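Local coordinates for protein dipeptide Epimerase (Enterococcus faecalis V583, PDB 3JVA) that belongs to the mandelate racemase/muconate lactonizing enzyme family of the enolase superfamily and holds a magnesium ion in its barrel domain, at residues I263-C268 with H272-I277. Sequence-based numbering, arbitrary orientation.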
ATOM      1  N   ILE B 263       9.076 -23.185  17.479  1.00 20.41           N
ATOM      2  CA  ILE B 263      10.105 -22.638  18.353  1.00 18.96           C
ATOM      3  C   ILE B 263      11.119 -23.719  18.704  1.00 19.67           C
ATOM      4  O   ILE B 263      10.751 -24.879  18.878  1.00 19.17           O
ATOM      5  CB  ILE B 263       9.501 -22.179  19.708  1.00 19.61           C
ATOM      6  CG1 ILE B 263       8.463 -21.080  19.492  1.00 17.84           C
ATOM      7  CG2 ILE B 263      10.615 -21.726  20.654  1.00 20.43           C
ATOM      8  CD1 ILE B 263       7.659 -20.762  20.756  1.00 20.34           C
ATOM      9  N   LYS B 264      12.393 -23.344  18.787  1.00 18.67           N
ATOM     10  CA  LYS B 264      13.435 -24.265  19.244  1.00 18.35           C
ATOM     11  C   LYS B 264      14.315 -23.426  20.163  1.00 17.97           C
ATOM     12  O   LYS B 264      14.795 -22.366  19.768  1.00 18.03           O
ATOM     13  CB  LYS B 264      14.262 -24.836  18.096  1.00 18.16           C
ATOM     14  CG  LYS B 264      13.503 -25.860  17.268  1.00 17.65           C
ATOM     15  CD  LYS B 264      14.381 -26.478  16.191  1.00 18.43           C
ATOM     16  CE  LYS B 264      13.553 -27.400  15.294  1.00 19.99           C
ATOM     17  NZ  LYS B 264      14.379 -27.998  14.204  1.00 21.61           N
ATOM     18  N   LEU B 265      14.515 -23.886  21.392  1.00 17.69           N
ATOM     19  CA  LEU B 265      15.334 -23.125  22.331  1.00 18.11           C
ATOM     20  C   LEU B 265      16.739 -22.853  21.800  1.00 19.65           C
ATOM     21  O   LEU B 265      17.320 -21.800  22.081  1.00 18.61           O
ATOM     22  CB  LEU B 265      15.419 -23.848  23.684  1.00 18.10           C
ATOM     23  CG  LEU B 265      14.096 -24.065  24.426  1.00 19.64           C
ATOM     24  CD1 LEU B 265      14.378 -24.661  25.793  1.00 19.90           C
ATOM     25  CD2 LEU B 265      13.339 -22.741  24.566  1.00 19.26           C
ATOM     26  N   MET B 266      17.280 -23.788  21.017  1.00 19.18           N
ATOM     27  CA  MET B 266      18.624 -23.632  20.469  1.00 18.95           C
ATOM     28  C   MET B 266      18.687 -22.704  19.251  1.00 20.14           C
ATOM     29  O   MET B 266      19.764 -22.472  18.704  1.00 20.44           O
ATOM     30  CB  MET B 266      19.219 -24.997  20.122  1.00 19.57           C
ATOM     31  CG  MET B 266      19.267 -25.976  21.300  1.00 17.52           C
ATOM     32  SD  MET B 266      19.972 -25.291  22.847  1.00 20.41           S
ATOM     33  CE  MET B 266      19.185 -26.394  24.066  1.00 19.93           C
ATOM     34  N   LYS B 267      17.527 -22.203  18.825  1.00 19.46           N
ATOM     35  CA  LYS B 267      17.436 -21.254  17.714  1.00 20.30           C
ATOM     36  C   LYS B 267      17.237 -19.849  18.282  1.00 20.15           C
ATOM     37  O   LYS B 267      17.772 -18.867  17.754  1.00 20.57           O
ATOM     38  CB  LYS B 267      16.226 -21.532  16.817  1.00 22.39           C
ATOM     39  CG  LYS B 267      16.365 -22.646  15.800  1.00 22.55           C
ATOM     40  CD  LYS B 267      15.221 -22.561  14.780  1.00 21.70           C
ATOM     41  CE  LYS B 267      13.849 -22.615  15.455  1.00 20.38           C
ATOM     42  NZ  LYS B 267      12.728 -22.524  14.465  1.00 19.60           N
ATOM     43  N   CYS B 268      16.445 -19.755  19.351  1.00 19.25           N
ATOM     44  CA  CYS B 268      16.121 -18.460  19.949  1.00 18.84           C
ATOM     45  C   CYS B 268      16.968 -18.016  21.135  1.00 19.34           C
ATOM     46  O   CYS B 268      16.853 -16.876  21.587  1.00 21.26           O
ATOM     47  CB  CYS B 268      14.640 -18.421  20.352  1.00 17.94           C
ATOM     48  SG  CYS B 268      14.156 -19.597  21.646  1.00 19.05           S
ATOM     49  N   HIS B 272      13.642 -17.465  27.829  1.00 17.74           N
ATOM     50  CA  HIS B 272      13.299 -16.043  27.860  1.00 18.71           C
ATOM     51  C   HIS B 272      12.815 -15.527  26.499  1.00 18.42           C
ATOM     52  O   HIS B 272      11.812 -14.803  26.415  1.00 18.72           O
ATOM     53  CB  HIS B 272      14.520 -15.238  28.322  1.00 18.72           C
ATOM     54  CG  HIS B 272      14.247 -13.781  28.534  1.00 20.57           C
ATOM     55  ND1 HIS B 272      13.641 -13.291  29.672  1.00 23.59           N
ATOM     56  CD2 HIS B 272      14.524 -12.703  27.762  1.00 18.49           C
ATOM     57  CE1 HIS B 272      13.560 -11.974  29.595  1.00 21.33           C
ATOM     58  NE2 HIS B 272      14.089 -11.593  28.446  1.00 24.07           N
ATOM     59  N   GLU B 273      13.522 -15.901  25.438  1.00 17.13           N
ATOM     60  CA  GLU B 273      13.169 -15.475  24.090  1.00 18.22           C
ATOM     61  C   GLU B 273      11.997 -16.299  23.550  1.00 18.08           C
ATOM     62  O   GLU B 273      11.135 -15.776  22.843  1.00 18.25           O
ATOM     63  CB  GLU B 273      14.381 -15.615  23.159  1.00 18.33           C
ATOM     64  CG  GLU B 273      14.184 -15.022  21.764  1.00 21.02           C
ATOM     65  CD  GLU B 273      14.253 -13.501  21.740  1.00 22.15           C
ATOM     66  OE1 GLU B 273      14.576 -12.884  22.784  1.00 22.09           O
ATOM     67  OE2 GLU B 273      13.994 -12.920  20.667  1.00 22.55           O
ATOM     68  N   ALA B 274      11.963 -17.582  23.895  1.00 19.81           N
ATOM     69  CA  ALA B 274      10.876 -18.452  23.447  1.00 19.83           C
ATOM     70  C   ALA B 274       9.530 -17.909  23.945  1.00 19.72           C
ATOM     71  O   ALA B 274       8.519 -17.974  23.246  1.00 18.87           O
ATOM     72  CB  ALA B 274      11.096 -19.871  23.962  1.00 19.81           C
ATOM     73  N   LEU B 275       9.513 -17.380  25.161  1.00 18.21           N
ATOM     74  CA  LEU B 275       8.280 -16.826  25.701  1.00 19.05           C
ATOM     75  C   LEU B 275       7.801 -15.652  24.851  1.00 18.74           C
ATOM     76  O   LEU B 275       6.603 -15.512  24.599  1.00 18.69           O
ATOM     77  CB  LEU B 275       8.487 -16.381  27.151  1.00 17.27           C
ATOM     78  CG  LEU B 275       8.510 -17.527  28.165  1.00 18.42           C
ATOM     79  CD1 LEU B 275       9.035 -17.009  29.505  1.00 21.08           C
ATOM     80  CD2 LEU B 275       7.114 -18.120  28.308  1.00 19.39           C
ATOM     81  N   LYS B 276       8.734 -14.818  24.399  1.00 18.65           N
ATOM     82  CA  LYS B 276       8.385 -13.667  23.566  1.00 18.16           C
ATOM     83  C   LYS B 276       7.774 -14.143  22.259  1.00 19.27           C
ATOM     84  O   LYS B 276       6.761 -13.613  21.799  1.00 17.57           O
ATOM     85  CB  LYS B 276       9.625 -12.833  23.247  1.00 19.12           C
ATOM     86  CG  LYS B 276      10.278 -12.166  24.448  1.00 21.51           C
ATOM     87  CD  LYS B 276      11.479 -11.367  23.985  1.00 24.16           C
ATOM     88  CE  LYS B 276      12.234 -10.742  25.139  1.00 25.94           C
ATOM     89  NZ  LYS B 276      13.484 -10.103  24.635  1.00 30.52           N
ATOM     90  N   ILE B 277       8.410 -15.136  21.648  1.00 19.22           N
ATOM     91  CA  ILE B 277       7.905 -15.674  20.392  1.00 18.68           C
ATOM     92  C   ILE B 277       6.473 -16.170  20.561  1.00 18.71           C
ATOM     93  O   ILE B 277       5.591 -15.828  19.776  1.00 18.23           O
ATOM     94  CB  ILE B 277       8.786 -16.842  19.879  1.00 18.17           C
ATOM     95  CG1 ILE B 277      10.170 -16.312  19.485  1.00 19.80           C
ATOM     96  CG2 ILE B 277       8.107 -17.512  18.678  1.00 18.87           C
ATOM     97  CD1 ILE B 277      11.208 -17.397  19.213  1.00 20.26           C
TER
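Ile263, Leu265 and Cys268 pack against one face of helix 271-284, on Ala274 and Ile277, and no hydrogen bond crosses the interface. The apolar part centres on the methyl of Ala274, which takes Leu265 CD2 at 3.7 Å and Ile263 CG2 at 3.8 Å. The side chains of Ile263 and Ile277 run antiparallel alongside each other, CG1 of Ile263 lying 3.7 Å from CG2 of Ile277. The other branch of Ile277 sends CD1 to within 3.8 Å of Cys268 CB. With chi1 at 64°, Cys268 holds SG between its own backbone N and carbonyl carbon, which places SG 3.8 Å from Ala274 CB. The carbonyl O of Cys268 rests on the aliphatic part of Glu273, 3.2 Å from CB of that residue. OE2 of Glu273 accepts a hydrogen bond from the backbone N of Ala246, and OE1 forms a salt bridge with Lys276 NZ (3.5 Å). Lys267, which takes no part in the packing, forms a salt bridge with the magnesium ligand Asp240. The contact thus packs the end of barrel strand 260-263 and the turn after it against the next barrel helix, with helix 298-310 touching Leu265 and Ala274 and helix 96-114 touching Leu265.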